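Local structure of 5-formaminoimidazole-4-carboxamide-1-(Beta)-D-ribofuranosyl 5'-monophosphate synthetase (Thermococcus kodakarensis, 2PBZ) at residues A[94-99]-A[265-270]; A[103-108]-A[236-241]; A[173-178]-A[250-255]. The protein probably forms a carbon-nitrogen bond at the expense of ATP, as a PurP-type ATP-grasp ligase of inosine monophosphate biosynthesis. One frame throughout, in Å; residues are numbered along the deposited sequence.

Contact 1: residues A[94-99]-A[265-270]; sequences KWETTF and IASRID
Glu-96 reaches Arg-268 through a first torsion that sets CG between the backbone N and the carbonyl carbon (chi1 84°), with the chain extended beyond CG; the Arg-268 chain is bent at chi2 (69°), and NE, beyond CD, meets OE2. The two side chains cross at about a right angle. Glu-96 OE2 offers its syn lone pair to Arg-268 NE at 2.7 Å, in a salt bridge whose oxygen is tilted from the guanidinium plane. Carboxylate and guanidinium planes stand 58° apart, and OE1 of Glu-96 lies over one face of the guanidinium. OE1 also accepts a weak hydrogen bond from the backbone, with Ser-267 N at 3.2 Å. Glutamate suits the place: it spans the gap from the loop and brings acceptors for both a side chain and the main chain. Ser-267, being small, lies close beside the carboxylate with OG 3.1 Å from Glu-96 OE2, but OG hydrogen-bonds to Leu-93 O, tying the turn after the strand to the residue just before 94-99. Ile-265 CG1 makes apolar contact with Glu-96 CB at 3.9 Å, and CD1 packs against the backbone in van der Waals contact, 3.5 Å from Trp-95 O. Arg-268 NH1 donates to Ile-269 O at 3.0 Å, the oxygen lying nearly in the guanidinium plane. The end of strand 261-266 is thus bound to the loop that leads into helix 99-109. Held by a carboxylate and a main-chain carbonyl, the guanidinium is probably limited in its rotation, its charge partly balanced by Glu-96.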
loop_
_atom_site.group_PDB
_atom_site.type_symbol
_atom_site.label_atom_id
_atom_site.label_comp_id
_atom_site.label_asym_id
_atom_site.label_seq_id
_atom_site.Cartn_x
_atom_site.Cartn_y
_atom_site.Cartn_z
ATOM N N LYS A 94 4.937 -20.400 -21.846
ATOM C CA LYS A 94 6.211 -20.111 -22.514
ATOM C C LYS A 94 6.259 -18.759 -23.221
ATOM O O LYS A 94 7.330 -18.262 -23.558
ATOM C CB LYS A 94 6.540 -21.221 -23.519
ATOM C CG LYS A 94 5.488 -21.396 -24.606
ATOM C CD LYS A 94 5.973 -22.299 -25.737
ATOM C CE LYS A 94 4.908 -22.457 -26.805
ATOM N NZ LYS A 94 3.688 -23.141 -26.302
ATOM N N TRP A 95 5.092 -18.168 -23.431
ATOM C CA TRP A 95 4.994 -16.896 -24.131
ATOM C C TRP A 95 5.605 -15.680 -23.462
ATOM O O TRP A 95 5.726 -14.632 -24.094
ATOM C CB TRP A 95 3.539 -16.617 -24.473
ATOM C CG TRP A 95 3.080 -17.439 -25.636
ATOM C CD1 TRP A 95 2.747 -18.760 -25.635
ATOM C CD2 TRP A 95 2.943 -16.987 -26.993
ATOM N NE1 TRP A 95 2.406 -19.161 -26.906
ATOM C CE2 TRP A 95 2.521 -18.096 -27.762
ATOM C CE3 TRP A 95 3.140 -15.750 -27.634
ATOM C CZ2 TRP A 95 2.291 -18.009 -29.145
ATOM C CZ3 TRP A 95 2.909 -15.659 -29.018
ATOM C CH2 TRP A 95 2.489 -16.789 -29.756
ATOM N N GLU A 96 5.994 -15.810 -22.195
ATOM C CA GLU A 96 6.602 -14.695 -21.492
ATOM C C GLU A 96 8.097 -14.963 -21.386
ATOM O O GLU A 96 8.865 -14.124 -20.902
ATOM C CB GLU A 96 5.999 -14.555 -20.092
ATOM C CG GLU A 96 6.637 -15.468 -19.064
ATOM C CD GLU A 96 6.011 -15.353 -17.686
ATOM O OE1 GLU A 96 5.730 -14.217 -17.230
ATOM O OE2 GLU A 96 5.818 -16.404 -17.041
ATOM N N THR A 97 8.510 -16.126 -21.876
ATOM C CA THR A 97 9.903 -16.545 -21.791
ATOM C C THR A 97 10.920 -15.949 -22.764
ATOM O O THR A 97 12.104 -15.876 -22.441
ATOM C CB THR A 97 9.993 -18.074 -21.876
ATOM O OG1 THR A 97 9.080 -18.656 -20.932
ATOM C CG2 THR A 97 11.404 -18.538 -21.536
ATOM N N THR A 98 10.475 -15.532 -23.945
ATOM C CA THR A 98 11.384 -14.944 -24.932
ATOM C C THR A 98 10.841 -13.662 -25.556
ATOM O O THR A 98 9.622 -13.410 -25.562
ATOM C CB THR A 98 11.661 -15.893 -26.110
ATOM O OG1 THR A 98 10.464 -16.036 -26.884
ATOM C CG2 THR A 98 12.114 -17.257 -25.614
ATOM N N PHE A 99 11.758 -12.861 -26.094
ATOM C CA PHE A 99 11.403 -11.620 -26.776
ATOM C C PHE A 99 10.512 -11.955 -27.972
ATOM O O PHE A 99 9.486 -11.309 -28.204
ATOM C CB PHE A 99 12.656 -10.929 -27.304
ATOM C CG PHE A 99 13.640 -10.544 -26.241
ATOM C CD1 PHE A 99 15.008 -10.732 -26.447
ATOM C CD2 PHE A 99 13.218 -9.940 -25.057
ATOM C CE1 PHE A 99 15.938 -10.317 -25.490
ATOM C CE2 PHE A 99 14.146 -9.522 -24.090
ATOM C CZ PHE A 99 15.498 -9.710 -24.307
ATOM N N ILE A 265 5.176 -9.136 -20.268
ATOM C CA ILE A 265 3.934 -9.787 -19.866
ATOM C C ILE A 265 4.189 -10.902 -18.866
ATOM O O ILE A 265 5.324 -11.295 -18.622
ATOM C CB ILE A 265 3.200 -10.429 -21.073
ATOM C CG1 ILE A 265 4.080 -11.530 -21.689
ATOM C CG2 ILE A 265 2.847 -9.371 -22.099
ATOM C CD1 ILE A 265 3.347 -12.433 -22.665
ATOM N N ALA A 266 3.111 -11.401 -18.286
ATOM C CA ALA A 266 3.189 -12.502 -17.342
ATOM C C ALA A 266 2.220 -13.510 -17.916
ATOM O O ALA A 266 1.036 -13.223 -18.056
ATOM C CB ALA A 266 2.739 -12.063 -15.952
ATOM N N SER A 267 2.718 -14.680 -18.281
ATOM C CA SER A 267 1.840 -15.685 -18.850
ATOM C C SER A 267 1.218 -16.545 -17.767
ATOM O O SER A 267 0.659 -17.589 -18.055
ATOM C CB SER A 267 2.598 -16.547 -19.868
ATOM O OG SER A 267 3.773 -17.121 -19.316
ATOM N N ARG A 268 1.310 -16.077 -16.525
ATOM C CA ARG A 268 0.753 -16.769 -15.356
ATOM C C ARG A 268 0.602 -15.778 -14.209
ATOM O O ARG A 268 0.874 -14.600 -14.390
ATOM C CB ARG A 268 1.661 -17.933 -14.947
ATOM C CG ARG A 268 3.143 -17.659 -15.115
ATOM C CD ARG A 268 3.628 -16.633 -14.136
ATOM N NE ARG A 268 4.984 -16.214 -14.435
ATOM C CZ ARG A 268 5.617 -15.272 -13.756
ATOM N NH1 ARG A 268 5.006 -14.665 -12.746
ATOM N NH2 ARG A 268 6.859 -14.938 -14.084
ATOM N N ILE A 269 0.161 -16.243 -13.043
ATOM C CA ILE A 269 -0.003 -15.352 -11.897
ATOM C C ILE A 269 1.302 -14.601 -11.687
ATOM O O ILE A 269 2.339 -15.175 -11.392
ATOM C CB ILE A 269 -0.416 -16.128 -10.635
ATOM C CG1 ILE A 269 -0.648 -15.151 -9.489
ATOM C CG2 ILE A 269 0.629 -17.174 -10.281
ATOM C CD1 ILE A 269 -1.342 -15.778 -8.327
ATOM N N ASP A 270 1.219 -13.291 -11.851
ATOM C CA ASP A 270 2.358 -12.395 -11.791
ATOM C C ASP A 270 3.240 -12.264 -10.547
ATOM O O ASP A 270 4.476 -12.216 -10.666
ATOM C CB ASP A 270 1.893 -11.014 -12.244
ATOM C CG ASP A 270 2.947 -9.975 -12.073
ATOM O OD1 ASP A 270 3.087 -9.472 -10.936
ATOM O OD2 ASP A 270 3.643 -9.678 -13.067
#

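Contact 2: residues A[103-108]-A[236-241]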
loop_
_atom_site.group_PDB
_atom_site.type_symbol
_atom_site.label_atom_id
_atom_site.label_comp_id
_atom_site.label_asym_id
_atom_site.label_seq_id
_atom_site.Cartn_x
_atom_site.Cartn_y
_atom_site.Cartn_z
ATOM N N ASP A 103 7.039 -10.229 -28.136
ATOM C CA ASP A 103 6.783 -9.252 -29.195
ATOM C C ASP A 103 5.622 -9.686 -30.070
ATOM O O ASP A 103 4.678 -8.924 -30.274
ATOM C CB ASP A 103 8.016 -9.090 -30.079
ATOM C CG ASP A 103 9.182 -8.508 -29.335
ATOM O OD1 ASP A 103 10.311 -8.994 -29.559
ATOM O OD2 ASP A 103 8.975 -7.568 -28.539
ATOM N N LYS A 104 5.705 -10.910 -30.584
ATOM C CA LYS A 104 4.684 -11.459 -31.456
ATOM C C LYS A 104 3.301 -11.186 -30.895
ATOM O O LYS A 104 2.447 -10.620 -31.570
ATOM C CB LYS A 104 4.910 -12.954 -31.622
ATOM C CG LYS A 104 3.976 -13.634 -32.606
ATOM C CD LYS A 104 4.356 -15.111 -32.814
ATOM C CE LYS A 104 5.770 -15.261 -33.411
ATOM N NZ LYS A 104 6.152 -16.678 -33.743
ATOM N N ALA A 105 3.091 -11.553 -29.640
ATOM C CA ALA A 105 1.795 -11.346 -28.994
ATOM C C ALA A 105 1.435 -9.870 -28.832
ATOM O O ALA A 105 0.332 -9.455 -29.186
ATOM C CB ALA A 105 1.782 -12.034 -27.624
ATOM N N LEU A 106 2.358 -9.084 -28.279
ATOM C CA LEU A 106 2.118 -7.662 -28.071
ATOM C C LEU A 106 1.842 -6.945 -29.402
ATOM O O LEU A 106 0.963 -6.079 -29.483
ATOM C CB LEU A 106 3.310 -7.034 -27.330
ATOM C CG LEU A 106 3.423 -7.357 -25.828
ATOM C CD1 LEU A 106 4.761 -6.910 -25.309
ATOM C CD2 LEU A 106 2.300 -6.672 -25.048
ATOM N N GLU A 107 2.577 -7.316 -30.445
ATOM C CA GLU A 107 2.361 -6.708 -31.751
ATOM C C GLU A 107 0.989 -7.160 -32.241
ATOM O O GLU A 107 0.180 -6.350 -32.685
ATOM C CB GLU A 107 3.453 -7.144 -32.731
ATOM C CG GLU A 107 4.857 -6.940 -32.181
ATOM C CD GLU A 107 5.941 -7.131 -33.229
ATOM O OE1 GLU A 107 5.988 -8.225 -33.851
ATOM O OE2 GLU A 107 6.744 -6.191 -33.431
ATOM N N GLY A 108 0.728 -8.462 -32.118
ATOM C CA GLY A 108 -0.538 -9.018 -32.550
ATOM C C GLY A 108 -1.739 -8.404 -31.868
ATOM O O GLY A 108 -2.838 -8.424 -32.416
ATOM N N ARG A 236 -7.873 -11.801 -27.317
ATOM C CA ARG A 236 -8.265 -12.153 -28.680
ATOM C C ARG A 236 -7.136 -12.783 -29.461
ATOM O O ARG A 236 -7.276 -13.893 -29.950
ATOM C CB ARG A 236 -8.770 -10.925 -29.449
ATOM C CG ARG A 236 -9.766 -10.050 -28.696
ATOM C CD ARG A 236 -10.986 -10.828 -28.208
ATOM N NE ARG A 236 -12.025 -10.963 -29.226
ATOM C CZ ARG A 236 -13.115 -11.713 -29.085
ATOM N NH1 ARG A 236 -13.304 -12.396 -27.967
ATOM N NH2 ARG A 236 -14.013 -11.790 -30.056
ATOM N N THR A 237 -6.008 -12.094 -29.569
ATOM C CA THR A 237 -4.900 -12.645 -30.338
ATOM C C THR A 237 -4.276 -13.894 -29.739
ATOM O O THR A 237 -3.719 -14.721 -30.465
ATOM C CB THR A 237 -3.765 -11.612 -30.582
ATOM O OG1 THR A 237 -2.597 -12.012 -29.856
ATOM C CG2 THR A 237 -4.188 -10.215 -30.171
HETATM N N MSE A 238 -4.356 -14.042 -28.425
HETATM C CA MSE A 238 -3.794 -15.218 -27.788
HETATM C C MSE A 238 -4.690 -16.404 -28.057
HETATM O O MSE A 238 -4.235 -17.542 -28.084
HETATM C CB MSE A 238 -3.628 -15.002 -26.282
HETATM C CG MSE A 238 -2.433 -14.125 -25.936
HETATM SE SE MSE A 238 -0.766 -14.718 -26.750
HETATM C CE MSE A 238 -0.729 -16.561 -26.165
ATOM N N ARG A 239 -5.970 -16.124 -28.266
ATOM C CA ARG A 239 -6.944 -17.164 -28.567
ATOM C C ARG A 239 -6.612 -17.750 -29.959
ATOM O O ARG A 239 -7.011 -18.870 -30.286
ATOM C CB ARG A 239 -8.357 -16.569 -28.542
ATOM C CG ARG A 239 -9.460 -17.588 -28.352
ATOM C CD ARG A 239 -10.830 -16.943 -28.495
ATOM N NE ARG A 239 -11.135 -15.950 -27.461
ATOM C CZ ARG A 239 -11.577 -16.240 -26.237
ATOM N NH1 ARG A 239 -11.761 -17.503 -25.875
ATOM N NH2 ARG A 239 -11.887 -15.268 -25.385
ATOM N N GLU A 240 -5.863 -16.980 -30.753
ATOM C CA GLU A 240 -5.428 -17.377 -32.094
ATOM C C GLU A 240 -4.029 -17.958 -32.038
ATOM O O GLU A 240 -3.814 -19.135 -32.320
ATOM C CB GLU A 240 -5.392 -16.168 -33.021
ATOM C CG GLU A 240 -6.747 -15.665 -33.417
ATOM C CD GLU A 240 -7.478 -16.665 -34.285
ATOM O OE1 GLU A 240 -6.979 -16.987 -35.402
ATOM O OE2 GLU A 240 -8.550 -17.136 -33.843
ATOM N N LEU A 241 -3.085 -17.100 -31.673
ATOM C CA LEU A 241 -1.678 -17.453 -31.576
ATOM C C LEU A 241 -1.367 -18.726 -30.779
ATOM O O LEU A 241 -0.339 -19.374 -31.007
ATOM C CB LEU A 241 -0.916 -16.266 -30.979
ATOM C CG LEU A 241 -0.061 -15.406 -31.918
ATOM C CD1 LEU A 241 -0.736 -15.244 -33.277
ATOM C CD2 LEU A 241 0.194 -14.060 -31.262
#
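Ala-105 and Met-238 meet in a helix-helix contact on an antiparallel sheet, an alpha+beta arrangement in a probable ATP-grasp domain, where helices 99-109 and 224-241 cross at a marked angle; Leu-106 of the first helix reaches the sheet at Ile-265. The axes of the two short segments come within 9.4 Å, and their N-to-C directions are 132° apart, nearer antiparallel than parallel. Apolar contacts carry most of the interface. Residue 238 is a selenomethionine, and its SE lies 3.8 Å from Ala-105 CB; the chain is bent at both chi2 and chi3, a folded shape that a flexible methionine adopts easily. Alanine keeps its own side of the interface low. Leu-241 leans over the same patch, with CD2 at 3.9 Å from Ala-105 CA, and it also meets the aliphatic part of Lys-104. That lysine has CG anti to the backbone N (chi1 -175°), which puts CG within 4.0 Å of Leu-241 CD2 at the exposed border. Phe-92 and Val-246 touch Met-238 as well, extending the apolar cluster. No hydrogen bond links the segments: Thr-237 OG1, 3.9 Å from Ala-105 O, is too far to bond. Gly-108 has no side chain, which lets the helices come near at this end: its CA is 6.1 Å from Thr-237 CA. The packing here is tight and the first torsion of Thr-237 unusual (112°), its methyl CG2 sitting 3.2 Å from Gly-108 O.

Contact 3: residues A[173-178]-A[250-255]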
loop_
_atom_site.group_PDB
_atom_site.type_symbol
_atom_site.label_atom_id
_atom_site.label_comp_id
_atom_site.label_asym_id
_atom_site.label_seq_id
_atom_site.Cartn_x
_atom_site.Cartn_y
_atom_site.Cartn_z
ATOM N N VAL A 173 -0.181 -4.528 -14.482
ATOM C CA VAL A 173 -1.611 -4.772 -14.486
ATOM C C VAL A 173 -1.945 -6.245 -14.474
ATOM O O VAL A 173 -1.477 -7.008 -15.303
ATOM C CB VAL A 173 -2.269 -4.114 -15.708
ATOM C CG1 VAL A 173 -3.791 -4.061 -15.519
ATOM C CG2 VAL A 173 -1.693 -2.717 -15.903
ATOM N N HIS A 174 -2.781 -6.636 -13.534
ATOM C CA HIS A 174 -3.177 -8.022 -13.386
ATOM C C HIS A 174 -4.564 -8.285 -13.973
ATOM O O HIS A 174 -5.518 -7.549 -13.699
ATOM C CB HIS A 174 -3.150 -8.378 -11.897
ATOM C CG HIS A 174 -1.854 -8.035 -11.230
ATOM N ND1 HIS A 174 -0.694 -8.746 -11.454
ATOM C CD2 HIS A 174 -1.517 -7.016 -10.404
ATOM C CE1 HIS A 174 0.302 -8.177 -10.797
ATOM N NE2 HIS A 174 -0.169 -7.124 -10.154
ATOM N N PHE A 175 -4.668 -9.340 -14.775
ATOM C CA PHE A 175 -5.939 -9.713 -15.402
ATOM C C PHE A 175 -6.294 -11.163 -15.146
ATOM O O PHE A 175 -5.440 -11.990 -14.824
ATOM C CB PHE A 175 -5.893 -9.551 -16.923
ATOM C CG PHE A 175 -5.783 -8.141 -17.396
ATOM C CD1 PHE A 175 -4.569 -7.640 -17.849
ATOM C CD2 PHE A 175 -6.916 -7.327 -17.457
ATOM C CE1 PHE A 175 -4.476 -6.351 -18.369
ATOM C CE2 PHE A 175 -6.841 -6.031 -17.974
ATOM C CZ PHE A 175 -5.619 -5.544 -18.432
ATOM N N PHE A 176 -7.567 -11.470 -15.318
ATOM C CA PHE A 176 -8.021 -12.837 -15.159
ATOM C C PHE A 176 -9.134 -13.058 -16.153
ATOM O O PHE A 176 -10.247 -12.594 -15.938
ATOM C CB PHE A 176 -8.547 -13.092 -13.746
ATOM C CG PHE A 176 -8.875 -14.538 -13.475
ATOM C CD1 PHE A 176 -7.951 -15.367 -12.837
ATOM C CD2 PHE A 176 -10.102 -15.074 -13.858
ATOM C CE1 PHE A 176 -8.243 -16.707 -12.580
ATOM C CE2 PHE A 176 -10.413 -16.419 -13.609
ATOM C CZ PHE A 176 -9.479 -17.236 -12.967
ATOM N N TYR A 177 -8.844 -13.731 -17.260
ATOM C CA TYR A 177 -9.910 -13.994 -18.206
ATOM C C TYR A 177 -10.559 -15.289 -17.754
ATOM O O TYR A 177 -9.877 -16.277 -17.562
ATOM C CB TYR A 177 -9.390 -14.164 -19.627
ATOM C CG TYR A 177 -10.517 -14.572 -20.535
ATOM C CD1 TYR A 177 -11.577 -13.702 -20.776
ATOM C CD2 TYR A 177 -10.597 -15.872 -21.039
ATOM C CE1 TYR A 177 -12.694 -14.112 -21.486
ATOM C CE2 TYR A 177 -11.716 -16.293 -21.753
ATOM C CZ TYR A 177 -12.761 -15.406 -21.969
ATOM O OH TYR A 177 -13.869 -15.808 -22.656
ATOM N N SER A 178 -11.871 -15.306 -17.584
ATOM C CA SER A 178 -12.498 -16.525 -17.121
ATOM C C SER A 178 -13.417 -17.149 -18.139
ATOM O O SER A 178 -14.314 -16.487 -18.655
ATOM C CB SER A 178 -13.285 -16.260 -15.849
ATOM O OG SER A 178 -14.467 -15.565 -16.142
ATOM N N PHE A 250 -2.961 -13.378 -15.977
ATOM C CA PHE A 250 -1.895 -12.951 -16.866
ATOM C C PHE A 250 -1.688 -11.489 -16.541
ATOM O O PHE A 250 -2.543 -10.865 -15.917
ATOM C CB PHE A 250 -2.245 -13.197 -18.360
ATOM C CG PHE A 250 -3.333 -12.307 -18.914
ATOM C CD1 PHE A 250 -3.014 -11.216 -19.708
ATOM C CD2 PHE A 250 -4.674 -12.577 -18.665
ATOM C CE1 PHE A 250 -4.017 -10.403 -20.251
ATOM C CE2 PHE A 250 -5.680 -11.779 -19.197
ATOM C CZ PHE A 250 -5.351 -10.688 -19.994
ATOM N N ALA A 251 -0.543 -10.947 -16.924
ATOM C CA ALA A 251 -0.273 -9.552 -16.638
ATOM C C ALA A 251 0.482 -8.855 -17.747
ATOM O O ALA A 251 1.328 -9.448 -18.419
ATOM C CB ALA A 251 0.500 -9.429 -15.333
ATOM N N LEU A 252 0.156 -7.587 -17.935
ATOM C CA LEU A 252 0.826 -6.774 -18.927
ATOM C C LEU A 252 1.701 -5.814 -18.127
ATOM O O LEU A 252 1.267 -5.253 -17.125
ATOM C CB LEU A 252 -0.205 -6.014 -19.760
ATOM C CG LEU A 252 -1.216 -6.915 -20.472
ATOM C CD1 LEU A 252 -2.256 -6.085 -21.186
ATOM C CD2 LEU A 252 -0.476 -7.807 -21.449
ATOM N N HIS A 253 2.948 -5.660 -18.539
ATOM C CA HIS A 253 3.866 -4.775 -17.840
ATOM C C HIS A 253 4.066 -3.483 -18.636
ATOM O O HIS A 253 4.325 -3.511 -19.835
ATOM C CB HIS A 253 5.198 -5.505 -17.600
ATOM C CG HIS A 253 5.050 -6.775 -16.814
ATOM N ND1 HIS A 253 6.094 -7.648 -16.594
ATOM C CD2 HIS A 253 3.974 -7.312 -16.189
ATOM C CE1 HIS A 253 5.669 -8.668 -15.869
ATOM N NE2 HIS A 253 4.385 -8.487 -15.612
ATOM N N PHE A 254 3.941 -2.346 -17.966
ATOM C CA PHE A 254 4.074 -1.071 -18.654
ATOM C C PHE A 254 4.985 -0.064 -18.017
ATOM O O PHE A 254 5.286 -0.123 -16.834
ATOM C CB PHE A 254 2.721 -0.369 -18.793
ATOM C CG PHE A 254 1.763 -1.049 -19.707
ATOM C CD1 PHE A 254 0.785 -1.912 -19.203
ATOM C CD2 PHE A 254 1.800 -0.791 -21.075
ATOM C CE1 PHE A 254 -0.151 -2.498 -20.063
ATOM C CE2 PHE A 254 0.870 -1.369 -21.940
ATOM C CZ PHE A 254 -0.105 -2.219 -21.436
ATOM N N ALA A 255 5.371 0.901 -18.832
ATOM C CA ALA A 255 6.206 2.004 -18.412
ATOM C C ALA A 255 5.298 3.189 -18.703
ATOM O O ALA A 255 4.918 3.402 -19.857
ATOM C CB ALA A 255 7.456 2.077 -19.264
#
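Phe-250 carries CB of Phe-175 over one face of its ring, displaced toward the rim, while the backbone N of Tyr-177 lies at the ring edge. The CB approach is modelled too close to be exact, but its placement over the face is that of a CH-pi contact. The two phenyl rings are nearly parallel, with planes 17° apart, yet slid so far that they barely overlap; the centroids of Phe-175 and Phe-250 are 5.1 Å apart. The first torsion of Phe-250 puts CG between the backbone N and the carbonyl carbon (chi1 70°), and the ring lies against Phe-175. Leu-252 meets the Phe-175 ring obliquely, CD1 to CE1 at 3.6 Å, and Val-173 CG2 reaches the edge of the Phe-254 ring at CD1, 4.2 Å away. An alanine in place of Phe-250 would probably leave the Phe-175 side chain and the Phe-234 ring of helix 224-241 without a shared partner and open a gap between sheet and helix. Main-chain bonds fix the register: Phe-175 N to Phe-250 O is 2.9 Å and the return bond, Phe-250 N to Phe-175 O, 3.1 Å; Val-173 and Leu-252 form a second such pair. Between them His-174 faces Ala-251 as a non-hydrogen-bonded pair, whose type accounts for the 4.6 Å between their CA atoms; the small alanine CB leaves room for the His-174 ring, 4.1 Å from ND1. Bulky hydrophobic residues thus line the face turned to helix 224-241, and His-174 and Ala-251 the other. Such a central antiparallel strand pair, backed by a helix, is consistent with the ATP-grasp clan.

Contacts 1 and 3 share the five-stranded sheet, in which strands 249-255 and 261-266 are neighbours: Ala-266 N lies 2.6 Å from Ala-251 O, and Asp-270 OD2 is 2.9 Å from His-253 NE2, both probable hydrogen bonds. Trp-95 joins contact 1 to contact 2, its indole CD2 lying 3.8 Å from Met-238 CE. Contacts 2 and 3 touch weakly, Arg-239 NH2 to Tyr-177 OH at 3.4 Å, and helix 224-241 is followed in the chain by strand 249-255. In contact 1 the Arg-268 side chain is about 6 Å from a bound ATP; in contact 3 the His-174 side chain is about 4 Å from that of ATP-binding Tyr-172, whereas contact 2 lies away from the ATP-binding residues.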